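Local coordinates for protein transcriptional regulator, AsnC family (Agrobacterium tumefaciens str. C58, PDB 3I4P) that probably regulates transcription by sequence-specific DNA binding as an AsnC-family regulator, and binds calcium ions, at residues D22-K25 with S30-P33; E77-F82 with V102-R107; K121-K126 with R130-A135. One frame throughout, in Å; residues are numbered along the deposited sequence.

Interaction 1. Residues D22-K25 with S30-P33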
loop_
_atom_site.group_PDB
_atom_site.type_symbol
_atom_site.label_atom_id
_atom_site.label_comp_id
_atom_site.label_asym_id
_atom_site.label_seq_id
_atom_site.Cartn_x
_atom_site.Cartn_y
_atom_site.Cartn_z
ATOM N N ASP A 22 53.069 -16.694 1.320
ATOM C CA ASP A 22 52.892 -15.231 1.326
ATOM C C ASP A 22 51.744 -14.814 2.214
ATOM O O ASP A 22 51.860 -13.778 2.866
ATOM C CB ASP A 22 52.673 -14.656 -0.077
ATOM C CG ASP A 22 53.920 -14.761 -0.967
ATOM O OD1 ASP A 22 55.070 -14.618 -0.472
ATOM O OD2 ASP A 22 53.743 -14.979 -2.182
ATOM N N LEU A 23 50.671 -15.604 2.278
ATOM C CA LEU A 23 49.582 -15.340 3.227
ATOM C C LEU A 23 50.100 -15.408 4.675
ATOM O O LEU A 23 49.813 -14.510 5.470
ATOM C CB LEU A 23 48.410 -16.320 3.055
ATOM C CG LEU A 23 47.021 -15.802 3.454
ATOM C CD1 LEU A 23 45.921 -16.768 3.017
ATOM C CD2 LEU A 23 46.903 -15.545 4.928
ATOM N N ALA A 24 50.854 -16.473 4.985
ATOM C CA ALA A 24 51.523 -16.651 6.296
ATOM C C ALA A 24 52.232 -15.366 6.726
ATOM O O ALA A 24 51.904 -14.812 7.764
ATOM C CB ALA A 24 52.497 -17.836 6.267
ATOM N N LYS A 25 53.132 -14.863 5.887
ATOM C CA LYS A 25 53.866 -13.620 6.167
ATOM C C LYS A 25 52.907 -12.430 6.414
ATOM O O LYS A 25 53.106 -11.643 7.331
ATOM C CB LYS A 25 54.866 -13.310 5.024
ATOM C CG LYS A 25 55.905 -12.211 5.313
ATOM N N SER A 30 54.440 -18.442 10.511
ATOM C CA SER A 30 55.219 -19.351 9.667
ATOM C C SER A 30 54.254 -20.134 8.751
ATOM O O SER A 30 53.032 -20.196 8.989
ATOM C CB SER A 30 56.157 -20.270 10.488
ATOM O OG SER A 30 55.472 -21.220 11.278
ATOM N N THR A 31 54.805 -20.715 7.695
ATOM C CA THR A 31 53.990 -21.288 6.625
ATOM C C THR A 31 53.164 -22.508 7.075
ATOM O O THR A 31 51.980 -22.565 6.839
ATOM C CB THR A 31 54.880 -21.613 5.407
ATOM O OG1 THR A 31 55.465 -20.384 4.942
ATOM C CG2 THR A 31 54.055 -22.284 4.272
ATOM N N THR A 32 53.793 -23.477 7.740
ATOM C CA THR A 32 53.092 -24.713 8.102
ATOM C C THR A 32 51.887 -24.459 9.004
ATOM O O THR A 32 50.810 -24.924 8.687
ATOM C CB THR A 32 54.038 -25.761 8.708
ATOM O OG1 THR A 32 55.055 -26.041 7.751
ATOM C CG2 THR A 32 53.293 -27.061 9.071
ATOM N N PRO A 33 52.066 -23.728 10.133
ATOM C CA PRO A 33 50.915 -23.398 10.995
ATOM C C PRO A 33 49.799 -22.646 10.269
ATOM O O PRO A 33 48.624 -22.827 10.588
ATOM C CB PRO A 33 51.524 -22.518 12.097
ATOM C CG PRO A 33 52.943 -22.830 12.099
ATOM C CD PRO A 33 53.343 -23.307 10.741
#
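The CA atoms of A24 and T31 are the nearest CA pair, 5.3 Å apart, and the contact turns on one methyl group. The CB of A24 points at the start of helix 31-43, where it comes within 3.6 Å of S30 O and 3.8 Å of T31 CA. So short a side chain lets the turn lie directly against helix 20-27, and the 92 Å² buried in total shows how small the touching surface is. Both segments belong to the helix-turn-helix of the winged DNA-binding domain; by analogy with this motif, helix 31-43 would be the recognition helix and helix 20-27 the one that packs across it. T31 makes the second, smaller touch. With chi1 at -61° its OG1 stands beside its own backbone N and turns toward helix 20-27, reaching 4.1 Å from A24 CB, while CG2 lies anti to that N. The same side chain also touches V20 and A21, one turn earlier on that helix. S30 occupies the N-cap position of helix 31-43, yet its hydroxyl makes no capping bond, and its CB is directed away from A24.

Interaction 2. Residues E77-F82 with V102-R107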
loop_
_atom_site.group_PDB
_atom_site.type_symbol
_atom_site.label_atom_id
_atom_site.label_comp_id
_atom_site.label_asym_id
_atom_site.label_seq_id
_atom_site.Cartn_x
_atom_site.Cartn_y
_atom_site.Cartn_z
ATOM N N GLU A 77 5.493 -29.961 1.182
ATOM C CA GLU A 77 6.010 -30.611 -0.043
ATOM C C GLU A 77 5.913 -29.759 -1.331
ATOM O O GLU A 77 6.837 -29.775 -2.160
ATOM C CB GLU A 77 5.306 -31.967 -0.261
ATOM C CG GLU A 77 5.949 -33.140 0.508
ATOM C CD GLU A 77 7.351 -33.511 -0.023
ATOM O OE1 GLU A 77 7.722 -33.069 -1.146
ATOM O OE2 GLU A 77 8.079 -34.241 0.690
ATOM N N TRP A 78 4.795 -29.048 -1.503
ATOM C CA TRP A 78 4.647 -28.070 -2.581
ATOM C C TRP A 78 5.711 -26.974 -2.453
ATOM O O TRP A 78 6.376 -26.634 -3.435
ATOM C CB TRP A 78 3.266 -27.432 -2.520
ATOM C CG TRP A 78 2.933 -26.509 -3.661
ATOM C CD1 TRP A 78 2.146 -26.804 -4.748
ATOM C CD2 TRP A 78 3.329 -25.130 -3.817
ATOM N NE1 TRP A 78 2.036 -25.700 -5.569
ATOM C CE2 TRP A 78 2.761 -24.666 -5.032
ATOM C CE3 TRP A 78 4.095 -24.240 -3.050
ATOM C CZ2 TRP A 78 2.945 -23.351 -5.498
ATOM C CZ3 TRP A 78 4.278 -22.931 -3.520
ATOM C CH2 TRP A 78 3.697 -22.502 -4.724
ATOM N N LEU A 79 5.852 -26.411 -1.252
ATOM C CA LEU A 79 6.895 -25.403 -1.007
ATOM C C LEU A 79 8.273 -26.016 -1.302
ATOM O O LEU A 79 9.061 -25.368 -1.941
ATOM C CB LEU A 79 6.807 -24.804 0.408
ATOM C CG LEU A 79 5.467 -24.146 0.787
ATOM C CD1 LEU A 79 5.369 -23.955 2.310
ATOM C CD2 LEU A 79 5.270 -22.824 0.057
ATOM N N LYS A 80 8.520 -27.281 -0.918
ATOM C CA LYS A 80 9.800 -27.963 -1.226
ATOM C C LYS A 80 10.064 -28.092 -2.746
ATOM O O LYS A 80 11.192 -27.885 -3.206
ATOM C CB LYS A 80 9.904 -29.318 -0.531
ATOM N N ARG A 81 9.020 -28.361 -3.525
ATOM C CA ARG A 81 9.140 -28.478 -4.983
ATOM C C ARG A 81 9.157 -27.140 -5.719
ATOM O O ARG A 81 9.828 -26.988 -6.743
ATOM C CB ARG A 81 7.985 -29.307 -5.524
ATOM C CG ARG A 81 8.339 -30.103 -6.779
ATOM C CD ARG A 81 7.318 -31.225 -7.071
ATOM N NE ARG A 81 6.873 -31.924 -5.858
ATOM C CZ ARG A 81 5.672 -31.815 -5.272
ATOM N NH1 ARG A 81 4.719 -31.012 -5.757
ATOM N NH2 ARG A 81 5.426 -32.525 -4.170
ATOM N N PHE A 82 8.374 -26.190 -5.232
ATOM C CA PHE A 82 8.421 -24.831 -5.733
ATOM C C PHE A 82 9.869 -24.269 -5.600
ATOM O O PHE A 82 10.433 -23.718 -6.548
ATOM C CB PHE A 82 7.397 -23.968 -4.981
ATOM C CG PHE A 82 7.633 -22.501 -5.114
ATOM C CD1 PHE A 82 7.161 -21.810 -6.215
ATOM C CD2 PHE A 82 8.347 -21.811 -4.149
ATOM C CE1 PHE A 82 7.398 -20.458 -6.347
ATOM C CE2 PHE A 82 8.581 -20.454 -4.269
ATOM C CZ PHE A 82 8.118 -19.772 -5.370
ATOM N N VAL A 102 5.867 -10.071 1.765
ATOM C CA VAL A 102 6.234 -10.910 0.646
ATOM C C VAL A 102 6.697 -12.275 1.166
ATOM O O VAL A 102 7.332 -12.359 2.198
ATOM C CB VAL A 102 7.295 -10.178 -0.207
ATOM C CG1 VAL A 102 8.158 -11.130 -0.960
ATOM C CG2 VAL A 102 6.594 -9.175 -1.137
ATOM N N ASP A 103 6.355 -13.332 0.433
ATOM C CA ASP A 103 6.667 -14.710 0.802
ATOM C C ASP A 103 8.092 -15.096 0.379
ATOM O O ASP A 103 8.787 -15.794 1.127
ATOM C CB ASP A 103 5.696 -15.695 0.093
ATOM C CG ASP A 103 4.313 -15.749 0.726
ATOM O OD1 ASP A 103 4.228 -15.767 1.977
ATOM O OD2 ASP A 103 3.312 -15.844 -0.023
ATOM N N TYR A 104 8.469 -14.724 -0.855
ATOM C CA TYR A 104 9.796 -15.006 -1.362
ATOM C C TYR A 104 10.395 -13.792 -2.065
ATOM O O TYR A 104 9.683 -12.979 -2.657
ATOM C CB TYR A 104 9.780 -16.212 -2.301
ATOM C CG TYR A 104 9.319 -17.533 -1.650
ATOM C CD1 TYR A 104 10.249 -18.485 -1.219
ATOM C CD2 TYR A 104 7.974 -17.828 -1.485
ATOM C CE1 TYR A 104 9.853 -19.684 -0.649
ATOM C CE2 TYR A 104 7.564 -19.028 -0.914
ATOM C CZ TYR A 104 8.510 -19.960 -0.504
ATOM O OH TYR A 104 8.118 -21.164 0.067
ATOM N N LEU A 105 11.707 -13.666 -1.955
ATOM C CA LEU A 105 12.453 -12.651 -2.679
ATOM C C LEU A 105 13.558 -13.334 -3.500
ATOM O O LEU A 105 14.388 -14.079 -2.952
ATOM C CB LEU A 105 13.019 -11.573 -1.746
ATOM C CG LEU A 105 13.722 -10.363 -2.402
ATOM C CD1 LEU A 105 12.784 -9.563 -3.335
ATOM C CD2 LEU A 105 14.364 -9.431 -1.342
ATOM N N LEU A 106 13.544 -13.071 -4.810
ATOM C CA LEU A 106 14.601 -13.546 -5.718
ATOM C C LEU A 106 15.413 -12.366 -6.229
ATOM O O LEU A 106 14.866 -11.288 -6.452
ATOM C CB LEU A 106 14.046 -14.291 -6.938
ATOM C CG LEU A 106 13.191 -15.557 -6.896
ATOM C CD1 LEU A 106 12.040 -15.500 -5.909
ATOM C CD2 LEU A 106 12.647 -15.810 -8.360
ATOM N N ARG A 107 16.709 -12.595 -6.399
ATOM C CA ARG A 107 17.564 -11.738 -7.227
ATOM C C ARG A 107 17.915 -12.459 -8.512
ATOM O O ARG A 107 18.440 -13.585 -8.481
ATOM C CB ARG A 107 18.863 -11.371 -6.534
ATOM C CG ARG A 107 19.614 -10.322 -7.295
ATOM C CD ARG A 107 20.732 -9.644 -6.493
ATOM N NE ARG A 107 21.957 -10.433 -6.485
ATOM C CZ ARG A 107 22.920 -10.447 -7.417
ATOM N NH1 ARG A 107 23.972 -11.232 -7.236
ATOM N NH2 ARG A 107 22.862 -9.727 -8.515
#
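F82 N donates to W78 O at 2.7 Å, the shortest polar bond here and an ordinary turn of helix 76-88, and it fixes the backbone from which the F82 ring reaches Y104 on strand 104-110. Helix and strand belong to the ferredoxin-like alpha/beta fold of the Lrp/AsnC ligand-binding domain, where helix 76-88 packs on one face of a four-stranded antiparallel sheet. The two rings form a T-shaped, edge-to-face pair: their planes are turned by 59° and their centroids lie 4.9 Å apart. F82 supplies the edge. Its CE2 stands 3.6 Å above the Y104 plane, over the ring centre, which is why it is almost equally far from all six ring carbons. CG of F82 is anti to the backbone N (chi1 163°), sending the ring off the helix toward the sheet. Behind it, F82 CB rests on one face of the W78 ring, 3.6 Å above its plane, and the F82 ring also meets F95 of the neighbouring strand.

A classic beta bulge opens the strand, with D103 and Y104 set together against I69, and OD2 of D103 accepts from T71 N. D103 belongs to a calcium site seen for this protein. The Y104 side chain lies about 8 Å from a bound calcium, too far to coordinate it. I141 of a second subunit also packs on Y104. L79 approaches the edge of the tyrosine ring, near its plane, with CD2 3.3 Å from Y104 OH.

Interaction 3. Residues K121-K126 with R130-A135. With CA (calcium ion), chain F.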
loop_
_atom_site.group_PDB
_atom_site.type_symbol
_atom_site.label_atom_id
_atom_site.label_comp_id
_atom_site.label_asym_id
_atom_site.label_seq_id
_atom_site.Cartn_x
_atom_site.Cartn_y
_atom_site.Cartn_z
ATOM N N LYS A 121 8.659 -15.757 -18.351
ATOM C CA LYS A 121 7.756 -16.711 -19.026
ATOM C C LYS A 121 8.142 -18.157 -18.755
ATOM O O LYS A 121 7.250 -18.999 -18.634
ATOM C CB LYS A 121 7.700 -16.566 -20.554
ATOM C CG LYS A 121 7.385 -15.193 -21.158
ATOM C CD LYS A 121 5.985 -14.699 -20.887
ATOM C CE LYS A 121 5.399 -13.993 -22.149
ATOM N NZ LYS A 121 6.437 -13.406 -23.046
ATOM N N ARG A 122 9.441 -18.457 -18.719
ATOM C CA ARG A 122 9.877 -19.820 -18.427
ATOM C C ARG A 122 9.574 -20.190 -16.982
ATOM O O ARG A 122 9.092 -21.281 -16.721
ATOM C CB ARG A 122 11.365 -20.047 -18.729
ATOM C CG ARG A 122 11.727 -19.997 -20.205
ATOM C CD ARG A 122 13.197 -20.368 -20.508
ATOM N NE ARG A 122 14.175 -19.705 -19.625
ATOM C CZ ARG A 122 14.800 -18.544 -19.886
ATOM N NH1 ARG A 122 14.579 -17.849 -21.020
ATOM N NH2 ARG A 122 15.648 -18.050 -18.982
HETATM N N MSE A 123 9.814 -19.270 -16.059
HETATM C CA MSE A 123 9.549 -19.482 -14.625
HETATM C C MSE A 123 8.084 -19.772 -14.370
HETATM O O MSE A 123 7.738 -20.737 -13.670
HETATM C CB MSE A 123 9.959 -18.262 -13.768
HETATM C CG MSE A 123 9.886 -18.533 -12.231
HETATM SE SE MSE A 123 10.361 -17.044 -11.075
HETATM C CE MSE A 123 8.838 -15.931 -11.405
ATOM N N ILE A 124 7.228 -18.940 -14.956
ATOM C CA ILE A 124 5.815 -18.983 -14.674
ATOM C C ILE A 124 5.152 -20.210 -15.356
ATOM O O ILE A 124 4.099 -20.663 -14.911
ATOM C CB ILE A 124 5.160 -17.584 -15.035
ATOM C CG1 ILE A 124 4.286 -17.072 -13.900
ATOM C CG2 ILE A 124 4.438 -17.616 -16.364
ATOM C CD1 ILE A 124 5.048 -16.737 -12.652
ATOM N N ALA A 125 5.769 -20.762 -16.405
ATOM C CA ALA A 125 5.287 -22.028 -16.995
ATOM C C ALA A 125 5.442 -23.176 -15.995
ATOM O O ALA A 125 4.638 -24.087 -15.967
ATOM C CB ALA A 125 6.020 -22.367 -18.317
ATOM N N LYS A 126 6.465 -23.088 -15.153
ATOM C CA LYS A 126 6.864 -24.165 -14.254
ATOM C C LYS A 126 6.316 -24.058 -12.831
ATOM O O LYS A 126 6.416 -25.023 -12.080
ATOM C CB LYS A 126 8.401 -24.206 -14.163
ATOM C CG LYS A 126 9.078 -25.055 -15.229
ATOM C CD LYS A 126 10.575 -24.715 -15.301
ATOM C CE LYS A 126 11.442 -25.944 -15.556
ATOM N NZ LYS A 126 10.858 -26.832 -16.589
ATOM N N ARG A 130 0.340 -16.591 -6.876
ATOM C CA ARG A 130 -0.672 -15.534 -6.768
ATOM C C ARG A 130 -0.188 -14.196 -7.370
ATOM O O ARG A 130 -0.827 -13.625 -8.259
ATOM C CB ARG A 130 -1.054 -15.329 -5.293
ATOM C CG ARG A 130 -2.546 -15.245 -5.021
ATOM C CD ARG A 130 -2.927 -14.389 -3.787
ATOM N NE ARG A 130 -1.902 -14.302 -2.730
ATOM C CZ ARG A 130 -1.993 -13.523 -1.647
ATOM N NH1 ARG A 130 -3.073 -12.757 -1.442
ATOM N NH2 ARG A 130 -0.998 -13.518 -0.755
ATOM N N ASP A 131 0.961 -13.736 -6.905
ATOM C CA ASP A 131 1.478 -12.399 -7.205
ATOM C C ASP A 131 3.000 -12.435 -7.348
ATOM O O ASP A 131 3.715 -12.928 -6.455
ATOM C CB ASP A 131 1.137 -11.410 -6.072
ATOM C CG ASP A 131 -0.327 -11.067 -6.018
ATOM O OD2 ASP A 131 -0.953 -11.305 -4.950
ATOM N N VAL A 132 3.475 -11.890 -8.458
ATOM C CA VAL A 132 4.882 -11.615 -8.675
ATOM C C VAL A 132 4.988 -10.101 -8.884
ATOM O O VAL A 132 4.216 -9.539 -9.626
ATOM C CB VAL A 132 5.435 -12.363 -9.915
ATOM C CG1 VAL A 132 6.959 -12.215 -10.000
ATOM C CG2 VAL A 132 5.013 -13.843 -9.910
ATOM N N SER A 133 5.902 -9.426 -8.189
ATOM C CA SER A 133 6.178 -8.016 -8.448
ATOM C C SER A 133 7.663 -7.932 -8.663
ATOM O O SER A 133 8.440 -8.260 -7.752
ATOM C CB SER A 133 5.718 -7.109 -7.303
ATOM O OG SER A 133 6.158 -5.745 -7.478
ATOM N N SER A 134 8.061 -7.562 -9.880
ATOM C CA SER A 134 9.462 -7.385 -10.221
ATOM C C SER A 134 9.894 -5.916 -10.082
ATOM O O SER A 134 9.162 -5.007 -10.456
ATOM C CB SER A 134 9.734 -7.894 -11.637
ATOM O OG SER A 134 9.213 -9.219 -11.838
ATOM N N ALA A 135 11.088 -5.697 -9.546
ATOM C CA ALA A 135 11.709 -4.360 -9.431
ATOM C C ALA A 135 13.154 -4.430 -9.993
ATOM O O ALA A 135 13.988 -5.210 -9.508
ATOM C CB ALA A 135 11.743 -3.902 -7.974
HETATM CA CA CA F . 3.607 -8.451 -11.841
HETATM O O HOH W 1 3.344 -8.127 -14.199
HETATM O O HOH W 2 3.000 -10.832 -12.211
HETATM O O HOH W 3 1.065 -8.267 -11.184
#
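V132 offers its two methyls separately to helix 113-126: CG2 meets I124 CD1 at 4.0 Å, the closer pair, and CG1 faces the CE of M123, a selenomethionine, more loosely at 4.4 Å. Helix 113-126 is the second helix of the ferredoxin-like alpha/beta fold, lying on the sheet beside strand 131-143, to which it connects in the split beta-alpha-beta part of the topology. Between the two segments the touching groups are all apolar: methyls of V132, I124 and M123. The I124 and V132 side chains extend toward each other and meet tip to tip. M123 arrives by a straight chain, CG anti to the backbone N (chi1 -172°) and SE anti to CA, before the terminal methyl turns aside (chi3 70°). In V132, CG1 is anti to the backbone N and CG2 anti to the carbonyl carbon, a fork that gives each helix residue its own branch. Only 80 Å² is buried between the segments, but V132 also packs on V67 of the adjoining strand, and S134 hydrogen-bonds to Y116 of the helix through their hydroxyls.

In contrast to both methyl pairs, the other side is polar and hydrated. While the V132 side chain turns inward, its carbonyl oxygen binds a calcium ion at 2.5 Å. Three waters coordinate the same ion at 2.4 to 2.6 Å, and G100 O of a neighbouring subunit completes the five ligands found, so the metal bridges two chains. S133 OG hydrogen-bonds OD1 of D101 of the same neighbour. R130 and D131 form a classic beta bulge against R70. Their own ion pair is long: D131 OD2 lies 3.8 Å from R130 NE, well out of the guanidinium plane, whereas OD2 also forms a salt bridge with R130 NH1 of that neighbouring subunit.

How the interactions relate
Along the chain the three contacts come in series, and they divide between two domains. Interaction 1 lies in the DNA-binding domain, its centre 44 Å from that of interaction 2 and 50 Å from that of interaction 3, on the opposite side of the chain's centre. Interactions 2 and 3 share the ligand-binding domain and are 11 Å apart between centres. Each sets one helix, 76-88 or 113-126, against the same antiparallel sheet, and they join where L106 CD2 packs 3.8 Å from SE of M123. Both touch a second subunit. The separation is consistent with one domain reading DNA while the other carries assembly contacts and calcium.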